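Local coordinates for putative capsid protein of prophage (Escherichia coli CFT073, PDB 3BQW) that is of unknown function but probably assembles with copies of itself into the protein shell of a phage head, at residues V136-A140 against A334-V338; A143-N149 against E160-I165; E24-P29 against I129-K133. All coordinates share one frame; numbering follows the deposited sequence.

Interaction 1 (V136-A140 against A334-V338)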
loop_
_atom_site.group_PDB
_atom_site.type_symbol
_atom_site.label_atom_id
_atom_site.label_comp_id
_atom_site.label_asym_id
_atom_site.label_seq_id
_atom_site.Cartn_x
_atom_site.Cartn_y
_atom_site.Cartn_z
ATOM N N VAL A 136 0.989 -4.388 -0.065
ATOM C CA VAL A 136 1.388 -3.457 -1.088
ATOM C C VAL A 136 1.657 -2.052 -0.525
ATOM O O VAL A 136 2.622 -1.404 -0.941
ATOM C CB VAL A 136 0.355 -3.406 -2.243
ATOM C CG1 VAL A 136 0.662 -2.288 -3.213
ATOM C CG2 VAL A 136 0.327 -4.720 -2.984
ATOM N N GLU A 137 0.824 -1.592 0.409
ATOM C CA GLU A 137 0.974 -0.249 0.993
ATOM C C GLU A 137 2.210 -0.179 1.847
ATOM O O GLU A 137 2.893 0.850 1.849
ATOM C CB GLU A 137 -0.259 0.148 1.824
ATOM C CG GLU A 137 -0.213 1.508 2.534
ATOM C CD GLU A 137 -0.373 2.703 1.608
ATOM O OE1 GLU A 137 -0.366 2.521 0.375
ATOM O OE2 GLU A 137 -0.451 3.862 2.110
ATOM N N TRP A 138 2.479 -1.259 2.579
ATOM C CA TRP A 138 3.683 -1.393 3.376
ATOM C C TRP A 138 4.911 -1.274 2.477
ATOM O O TRP A 138 5.817 -0.520 2.757
ATOM C CB TRP A 138 3.675 -2.742 4.107
ATOM C CG TRP A 138 4.872 -3.006 4.930
ATOM C CD1 TRP A 138 5.227 -2.368 6.095
ATOM C CD2 TRP A 138 5.891 -3.982 4.680
ATOM N NE1 TRP A 138 6.403 -2.880 6.566
ATOM C CE2 TRP A 138 6.830 -3.878 5.721
ATOM C CE3 TRP A 138 6.106 -4.930 3.662
ATOM C CZ2 TRP A 138 7.973 -4.705 5.792
ATOM C CZ3 TRP A 138 7.221 -5.758 3.731
ATOM C CH2 TRP A 138 8.159 -5.625 4.780
ATOM N N LEU A 139 4.903 -2.023 1.373
ATOM C CA LEU A 139 5.954 -1.942 0.394
ATOM C C LEU A 139 6.059 -0.530 -0.196
ATOM O O LEU A 139 7.144 -0.039 -0.358
ATOM C CB LEU A 139 5.731 -2.981 -0.713
ATOM C CG LEU A 139 6.020 -4.437 -0.340
ATOM C CD1 LEU A 139 5.569 -5.392 -1.467
ATOM C CD2 LEU A 139 7.462 -4.635 -0.005
ATOM N N ALA A 140 4.931 0.109 -0.509
ATOM C CA ALA A 140 4.902 1.476 -1.057
ATOM C C ALA A 140 5.514 2.534 -0.111
ATOM O O ALA A 140 6.373 3.341 -0.514
ATOM C CB ALA A 140 3.453 1.866 -1.424
ATOM N N ALA A 334 0.704 -11.495 -6.705
ATOM C CA ALA A 334 2.164 -11.279 -6.671
ATOM C C ALA A 334 2.488 -9.832 -7.020
ATOM O O ALA A 334 3.117 -9.569 -8.024
ATOM C CB ALA A 334 2.889 -12.262 -7.635
ATOM N N PRO A 335 2.061 -8.892 -6.172
ATOM C CA PRO A 335 2.256 -7.461 -6.381
ATOM C C PRO A 335 3.609 -6.930 -5.929
ATOM O O PRO A 335 4.187 -7.414 -4.944
ATOM C CB PRO A 335 1.160 -6.842 -5.521
ATOM C CG PRO A 335 1.046 -7.786 -4.358
ATOM C CD PRO A 335 1.315 -9.155 -4.919
ATOM N N GLN A 336 4.084 -5.916 -6.655
ATOM C CA GLN A 336 5.283 -5.164 -6.300
ATOM C C GLN A 336 5.128 -3.718 -6.785
ATOM O O GLN A 336 4.963 -3.497 -7.986
ATOM C CB GLN A 336 6.501 -5.765 -7.002
ATOM C CG GLN A 336 7.819 -5.021 -6.739
ATOM C CD GLN A 336 8.134 -4.884 -5.262
ATOM O OE1 GLN A 336 8.077 -5.871 -4.522
ATOM N NE2 GLN A 336 8.473 -3.661 -4.821
ATOM N N PRO A 337 5.121 -2.740 -5.858
ATOM C CA PRO A 337 5.145 -1.333 -6.250
ATOM C C PRO A 337 6.438 -0.945 -6.987
ATOM O O PRO A 337 7.527 -1.377 -6.620
ATOM C CB PRO A 337 5.014 -0.572 -4.923
ATOM C CG PRO A 337 4.660 -1.557 -3.931
ATOM C CD PRO A 337 4.987 -2.906 -4.405
ATOM N N VAL A 338 6.277 -0.185 -8.062
ATOM C CA VAL A 338 7.393 0.303 -8.838
ATOM C C VAL A 338 7.208 1.812 -8.974
ATOM O O VAL A 338 6.203 2.243 -9.534
ATOM C CB VAL A 338 7.455 -0.343 -10.239
ATOM C CG1 VAL A 338 8.631 0.218 -11.011
ATOM C CG2 VAL A 338 7.555 -1.878 -10.115
#

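Interaction 2 (A143-N149 against E160-I165)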
loop_
_atom_site.group_PDB
_atom_site.type_symbol
_atom_site.label_atom_id
_atom_site.label_comp_id
_atom_site.label_asym_id
_atom_site.label_seq_id
_atom_site.Cartn_x
_atom_site.Cartn_y
_atom_site.Cartn_z
ATOM N N ALA A 143 9.270 1.988 0.267
ATOM C CA ALA A 143 10.006 2.441 -0.905
ATOM C C ALA A 143 10.199 3.961 -0.874
ATOM O O ALA A 143 11.298 4.448 -1.037
ATOM C CB ALA A 143 9.302 2.010 -2.186
ATOM N N VAL A 144 9.118 4.692 -0.635
ATOM C CA VAL A 144 9.123 6.156 -0.605
ATOM C C VAL A 144 9.998 6.693 0.522
ATOM O O VAL A 144 10.714 7.671 0.318
ATOM C CB VAL A 144 7.663 6.703 -0.467
ATOM C CG1 VAL A 144 7.645 8.180 -0.042
ATOM C CG2 VAL A 144 6.905 6.483 -1.771
ATOM N N THR A 145 9.960 6.052 1.697
ATOM C CA THR A 145 10.607 6.599 2.888
ATOM C C THR A 145 12.045 6.125 3.111
ATOM O O THR A 145 12.804 6.772 3.836
ATOM C CB THR A 145 9.775 6.337 4.167
ATOM O OG1 THR A 145 9.629 4.924 4.398
ATOM C CG2 THR A 145 8.387 6.997 4.051
ATOM N N THR A 146 12.403 4.978 2.534
ATOM C CA THR A 146 13.748 4.402 2.712
ATOM C C THR A 146 14.420 4.027 1.395
ATOM O O THR A 146 15.574 3.647 1.401
ATOM C CB THR A 146 13.707 3.102 3.566
ATOM O OG1 THR A 146 13.082 2.031 2.824
ATOM C CG2 THR A 146 12.990 3.328 4.912
ATOM N N GLY A 147 13.685 4.077 0.286
ATOM C CA GLY A 147 14.155 3.560 -1.002
ATOM C C GLY A 147 14.292 2.053 -1.109
ATOM O O GLY A 147 14.785 1.558 -2.122
ATOM N N LYS A 148 13.884 1.319 -0.081
ATOM C CA LYS A 148 14.083 -0.138 -0.044
ATOM C C LYS A 148 12.853 -0.964 0.363
ATOM O O LYS A 148 12.008 -0.538 1.153
ATOM C CB LYS A 148 15.224 -0.488 0.900
ATOM C CG LYS A 148 16.562 0.107 0.490
ATOM C CD LYS A 148 17.481 0.192 1.695
ATOM C CE LYS A 148 18.872 0.564 1.266
ATOM N NZ LYS A 148 19.764 0.507 2.443
ATOM N N ASN A 149 12.781 -2.166 -0.208
ATOM C CA ASN A 149 11.825 -3.188 0.174
ATOM C C ASN A 149 12.559 -4.495 0.466
ATOM O O ASN A 149 13.489 -4.883 -0.276
ATOM C CB ASN A 149 10.835 -3.475 -0.965
ATOM C CG ASN A 149 9.857 -2.355 -1.211
ATOM O OD1 ASN A 149 9.636 -1.464 -0.361
ATOM N ND2 ASN A 149 9.251 -2.389 -2.385
ATOM N N GLU A 160 16.531 -8.083 -0.911
ATOM C CA GLU A 160 16.258 -6.643 -0.843
ATOM C C GLU A 160 16.210 -6.049 -2.244
ATOM O O GLU A 160 17.032 -6.367 -3.084
ATOM C CB GLU A 160 17.316 -5.906 -0.008
ATOM C CG GLU A 160 17.078 -4.395 0.075
ATOM C CD GLU A 160 18.275 -3.626 0.556
ATOM O OE1 GLU A 160 19.210 -3.388 -0.256
ATOM O OE2 GLU A 160 18.270 -3.234 1.742
ATOM N N ILE A 161 15.202 -5.209 -2.477
ATOM C CA ILE A 161 15.154 -4.304 -3.616
ATOM C C ILE A 161 15.543 -2.931 -3.102
ATOM O O ILE A 161 15.001 -2.457 -2.087
ATOM C CB ILE A 161 13.729 -4.169 -4.225
ATOM C CG1 ILE A 161 13.282 -5.473 -4.857
ATOM C CG2 ILE A 161 13.696 -3.065 -5.281
ATOM C CD1 ILE A 161 11.751 -5.501 -5.163
ATOM N N ASP A 162 16.453 -2.290 -3.816
ATOM C CA ASP A 162 16.887 -0.950 -3.489
ATOM C C ASP A 162 16.736 -0.055 -4.722
ATOM O O ASP A 162 17.399 -0.253 -5.745
ATOM C CB ASP A 162 18.331 -0.980 -3.000
ATOM C CG ASP A 162 18.815 0.353 -2.493
ATOM O OD1 ASP A 162 18.010 1.313 -2.396
ATOM O OD2 ASP A 162 20.028 0.444 -2.174
ATOM N N TRP A 163 15.830 0.905 -4.606
ATOM C CA TRP A 163 15.573 1.905 -5.655
ATOM C C TRP A 163 16.592 3.049 -5.613
ATOM O O TRP A 163 16.564 3.921 -6.469
ATOM C CB TRP A 163 14.176 2.467 -5.503
ATOM C CG TRP A 163 13.083 1.394 -5.541
ATOM C CD1 TRP A 163 12.320 0.955 -4.487
ATOM C CD2 TRP A 163 12.684 0.618 -6.682
ATOM N NE1 TRP A 163 11.455 -0.034 -4.917
ATOM C CE2 TRP A 163 11.647 -0.254 -6.254
ATOM C CE3 TRP A 163 13.097 0.576 -8.025
ATOM C CZ2 TRP A 163 11.016 -1.147 -7.116
ATOM C CZ3 TRP A 163 12.468 -0.312 -8.885
ATOM C CH2 TRP A 163 11.434 -1.168 -8.425
ATOM N N LYS A 164 17.477 3.014 -4.612
ATOM C CA LYS A 164 18.619 3.923 -4.459
ATOM C C LYS A 164 18.127 5.362 -4.342
ATOM O O LYS A 164 18.437 6.208 -5.181
ATOM C CB LYS A 164 19.649 3.783 -5.609
ATOM C CG LYS A 164 20.295 2.383 -5.805
ATOM C CD LYS A 164 21.684 2.208 -5.191
ATOM C CE LYS A 164 22.535 1.126 -5.918
ATOM N NZ LYS A 164 23.603 0.500 -5.043
ATOM N N ILE A 165 17.350 5.645 -3.305
ATOM C CA ILE A 165 16.931 7.021 -3.080
ATOM C C ILE A 165 18.187 7.799 -2.612
ATOM O O ILE A 165 18.986 7.275 -1.838
ATOM C CB ILE A 165 15.724 7.104 -2.097
ATOM C CG1 ILE A 165 14.980 8.434 -2.304
ATOM C CG2 ILE A 165 16.154 6.899 -0.642
ATOM C CD1 ILE A 165 13.801 8.658 -1.363
HETATM O O HOH W 1 17.577 3.650 -1.320
HETATM O O HOH W 2 20.452 -2.293 2.867
#

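Interaction 3 (E24-P29 against I129-K133)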
loop_
_atom_site.group_PDB
_atom_site.type_symbol
_atom_site.label_atom_id
_atom_site.label_comp_id
_atom_site.label_asym_id
_atom_site.label_seq_id
_atom_site.Cartn_x
_atom_site.Cartn_y
_atom_site.Cartn_z
ATOM N N GLU A 24 -13.568 -2.241 -0.853
ATOM C CA GLU A 24 -12.334 -3.015 -0.677
ATOM C C GLU A 24 -11.695 -3.330 -2.009
ATOM O O GLU A 24 -10.498 -3.558 -2.070
ATOM C CB GLU A 24 -12.584 -4.349 0.062
ATOM C CG GLU A 24 -12.929 -4.207 1.536
ATOM C CD GLU A 24 -14.398 -3.953 1.798
ATOM O OE1 GLU A 24 -15.179 -3.680 0.845
ATOM O OE2 GLU A 24 -14.771 -4.010 2.985
ATOM N N PHE A 25 -12.505 -3.378 -3.065
ATOM C CA PHE A 25 -12.010 -3.717 -4.388
ATOM C C PHE A 25 -11.677 -2.464 -5.198
ATOM O O PHE A 25 -10.672 -2.445 -5.892
ATOM C CB PHE A 25 -12.995 -4.622 -5.145
ATOM C CG PHE A 25 -13.364 -5.908 -4.408
ATOM C CD1 PHE A 25 -12.559 -6.432 -3.398
ATOM C CD2 PHE A 25 -14.506 -6.609 -4.759
ATOM C CE1 PHE A 25 -12.891 -7.601 -2.758
ATOM C CE2 PHE A 25 -14.841 -7.789 -4.112
ATOM C CZ PHE A 25 -14.032 -8.286 -3.120
ATOM N N LYS A 26 -12.477 -1.412 -5.101
ATOM C CA LYS A 26 -12.239 -0.286 -5.982
ATOM C C LYS A 26 -11.194 0.733 -5.441
ATOM O O LYS A 26 -10.565 1.448 -6.231
ATOM C CB LYS A 26 -13.566 0.365 -6.420
ATOM C CG LYS A 26 -14.001 1.590 -5.674
ATOM C CD LYS A 26 -15.370 2.128 -6.192
ATOM C CE LYS A 26 -15.257 3.186 -7.323
ATOM N NZ LYS A 26 -16.607 3.856 -7.630
ATOM N N PHE A 27 -10.998 0.777 -4.118
ATOM C CA PHE A 27 -10.042 1.703 -3.510
ATOM C C PHE A 27 -8.856 0.975 -2.903
ATOM O O PHE A 27 -8.951 -0.186 -2.541
ATOM C CB PHE A 27 -10.715 2.548 -2.423
ATOM C CG PHE A 27 -11.997 3.191 -2.867
ATOM C CD1 PHE A 27 -12.029 3.980 -3.999
ATOM C CD2 PHE A 27 -13.162 3.020 -2.141
ATOM C CE1 PHE A 27 -13.218 4.574 -4.427
ATOM C CE2 PHE A 27 -14.350 3.612 -2.555
ATOM C CZ PHE A 27 -14.371 4.392 -3.705
ATOM N N SER A 28 -7.753 1.704 -2.799
ATOM C CA SER A 28 -6.506 1.244 -2.195
ATOM C C SER A 28 -5.988 2.295 -1.210
ATOM O O SER A 28 -6.387 3.462 -1.254
ATOM C CB SER A 28 -5.434 1.033 -3.271
ATOM O OG SER A 28 -5.796 -0.020 -4.126
ATOM N N PRO A 29 -5.101 1.885 -0.301
ATOM C CA PRO A 29 -4.535 2.817 0.655
ATOM C C PRO A 29 -3.812 4.012 0.017
ATOM O O PRO A 29 -3.566 4.046 -1.204
ATOM C CB PRO A 29 -3.574 1.932 1.436
ATOM C CG PRO A 29 -4.106 0.616 1.305
ATOM C CD PRO A 29 -4.636 0.520 -0.052
ATOM N N ILE A 129 -8.202 -9.616 0.029
ATOM C CA ILE A 129 -7.793 -8.443 -0.755
ATOM C C ILE A 129 -7.258 -7.325 0.149
ATOM O O ILE A 129 -6.281 -6.678 -0.183
ATOM C CB ILE A 129 -8.945 -7.924 -1.632
ATOM C CG1 ILE A 129 -9.348 -8.988 -2.660
ATOM C CG2 ILE A 129 -8.548 -6.634 -2.341
ATOM C CD1 ILE A 129 -8.261 -9.427 -3.576
ATOM N N ASN A 130 -7.885 -7.112 1.298
ATOM C CA ASN A 130 -7.423 -6.118 2.229
ATOM C C ASN A 130 -5.996 -6.429 2.643
ATOM O O ASN A 130 -5.217 -5.522 2.833
ATOM C CB ASN A 130 -8.277 -6.068 3.518
ATOM C CG ASN A 130 -9.646 -5.407 3.337
ATOM O OD1 ASN A 130 -10.491 -5.527 4.226
ATOM N ND2 ASN A 130 -9.877 -4.722 2.219
ATOM N N ALA A 131 -5.690 -7.704 2.864
ATOM C CA ALA A 131 -4.372 -8.107 3.316
ATOM C C ALA A 131 -3.317 -7.941 2.216
ATOM O O ALA A 131 -2.163 -7.603 2.502
ATOM C CB ALA A 131 -4.397 -9.533 3.801
ATOM N N ILE A 132 -3.700 -8.240 0.973
ATOM C CA ILE A 132 -2.822 -8.066 -0.165
ATOM C C ILE A 132 -2.558 -6.577 -0.367
ATOM O O ILE A 132 -1.425 -6.199 -0.632
ATOM C CB ILE A 132 -3.395 -8.730 -1.460
ATOM C CG1 ILE A 132 -3.426 -10.269 -1.313
ATOM C CG2 ILE A 132 -2.560 -8.374 -2.705
ATOM C CD1 ILE A 132 -4.573 -10.972 -2.148
ATOM N N LYS A 133 -3.597 -5.738 -0.251
ATOM C CA LYS A 133 -3.443 -4.296 -0.445
ATOM C C LYS A 133 -2.615 -3.640 0.679
ATOM O O LYS A 133 -1.924 -2.657 0.439
ATOM C CB LYS A 133 -4.793 -3.599 -0.588
ATOM C CG LYS A 133 -5.448 -3.861 -1.918
ATOM C CD LYS A 133 -6.578 -2.974 -2.214
ATOM C CE LYS A 133 -7.184 -3.288 -3.613
ATOM N NZ LYS A 133 -8.528 -2.639 -3.760
HETATM O O HOH W 3 -9.037 -3.289 0.319
#

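Interaction 1 (V136-A140 against A334-V338)
P337 presses the CG and CD edge of its ring into a shallow seat on the helix formed by V136, L139 and A140. Its CG lies 3.6 Å from V136 O and 3.7 Å from L139 CB, and the carbonyl it approaches is already engaged as the acceptor of A140 N, so the ring rests on a closed helical turn. Two residues earlier in the strand, P335 meets V136 more tightly: V136 CG2 is 3.4 Å from both CB and CG of P335, shorter than usual carbon contact. With chi1 at 172°, V136 places CG1 anti to its nitrogen, which leaves CG2 on the nitrogen side to face P335 while CG1 leans toward P337. L139 crosses P337 at about a right angle and brings CD1 within 4.0 Å of Q336 OE1. The Q336 chain bends at chi2 (55°) and folds back, letting NE2 bond to P337 O at 3.1 Å on an in-plane lone pair. Outside this shell, Q336 and V338 pair through their backbones with A294 and L292, while P335 and P337 point their rings toward the helix. On the helix side turned away from the strand, the E137 carboxylate is hydrogen-bonded to F31 N and T32 OG1 of helix 30-35. The axes of helix 136-140 and strand 335-338, 29° from parallel, approach to 7.9 Å. This is a long helix laid along a beta sheet, consistent with the spine helix of an HK97-like capsid fold.

Interaction 2 (A143-N149 against E160-I165)
G147 O is the unusual centre of this contact: it accepts W163 N at 2.8 Å, nearly in line with its C=O bond, yet D162 OD1, a second acceptor, stands only 3.2 Å away. The carboxylate oxygen has donors of its own, which probably ease the closeness of the two oxygens. K164 N reaches D162 OD1 at 2.8 Å from above the carboxylate plane, closing an Asx turn, and a water that also accepts from I165 N donates to the same oxygen. G147 leaves the helix with positive phi (69°), and having no side chain it lets I165 CB come to 4.0 Å from its CA, while I165 CD1 extends over V144 O. T146 shapes the exit as well: its OG1, bonded to N142 O, accepts K148 N in an ST turn.

Beyond the turn the extended K148 chain runs beside D162, pointing the same way, with CG 3.4 Å from D162 OD1. K148 NZ stops short of a salt bridge with E160 OE2, and one water joins the two. R73 pairs with both acids, taking E160 OE1 and D162 OD2, which probably helps keep this charged face balanced. Beside the face that carries N149 and I161, W163 has I161 CG2 above one side of its ring, off toward the rim, and A143 CB touches W163 CD1 at 3.9 Å. N149 and I161 form the hydrogen-bonded antiparallel pair, N149 N to I161 O (2.9 Å) and I161 N to N149 O (2.8 Å). Together these features make a beta hairpin that grows directly from the C-terminal end of a long helix.

Interaction 3 (E24-P29 against I129-K133)
K133 turns CG to the side of its own nitrogen (chi1 -73°) and then runs almost fully extended, which carries NZ across to the backbone carbonyls of E24, F25 and F27. K133 NZ lies 2.8 Å from E24 O and 2.8 Å from F27 O, with a weak third bond to F25 O. Neither of the two shorter bonds lies in its carbonyl plane: the donor is tilted 33° at E24 and stands 46° out at F27. Two carbonyls, with a third weakly, gather round one positive charge at the end of helix 23-26, which would probably favour the charged lysine. S28 OG lies alongside the aliphatic part, 3.6 Å from K133 CE, and P29 CD approaches K133 CB. At the other end of the contact, the N130 and E24 side chains cross obliquely, although their amide and carboxylate planes are turned little against each other, and N130 ND2 comes within 3.2 Å of E24 CG. I129 sets CG1 3.8 Å from F25 CE1. Around the contact, F25 also meets Y16 and L17 of helix 10-17. P29 is the N-cap residue of helix 30-35; with helices 10-17 and 23-26, that helix flanks helix 113-146, which meets T331 of strand 327-338 through I129.

Following the chain from the N terminus, interaction 3 opens at 24-29 and closes a loop of about a hundred residues when helix 113-146 arrives at 129-133. The same helix then opens interaction 1 at 136-140 and interaction 2 at 143-149. Interaction 2 closes almost at once, at 160-165, and so falls within the much longer loop that interaction 1 completes at 334-338; interaction 3 precedes both in series, and none cross. Helix 113-146 is the shared element, joining the N-terminal helices to a hairpin of one sheet and to strand 327-338 of another. P29 touches E137, and Q336 packs on I161, while interactions 2 and 3 remain about 11 Å apart at their nearest atoms.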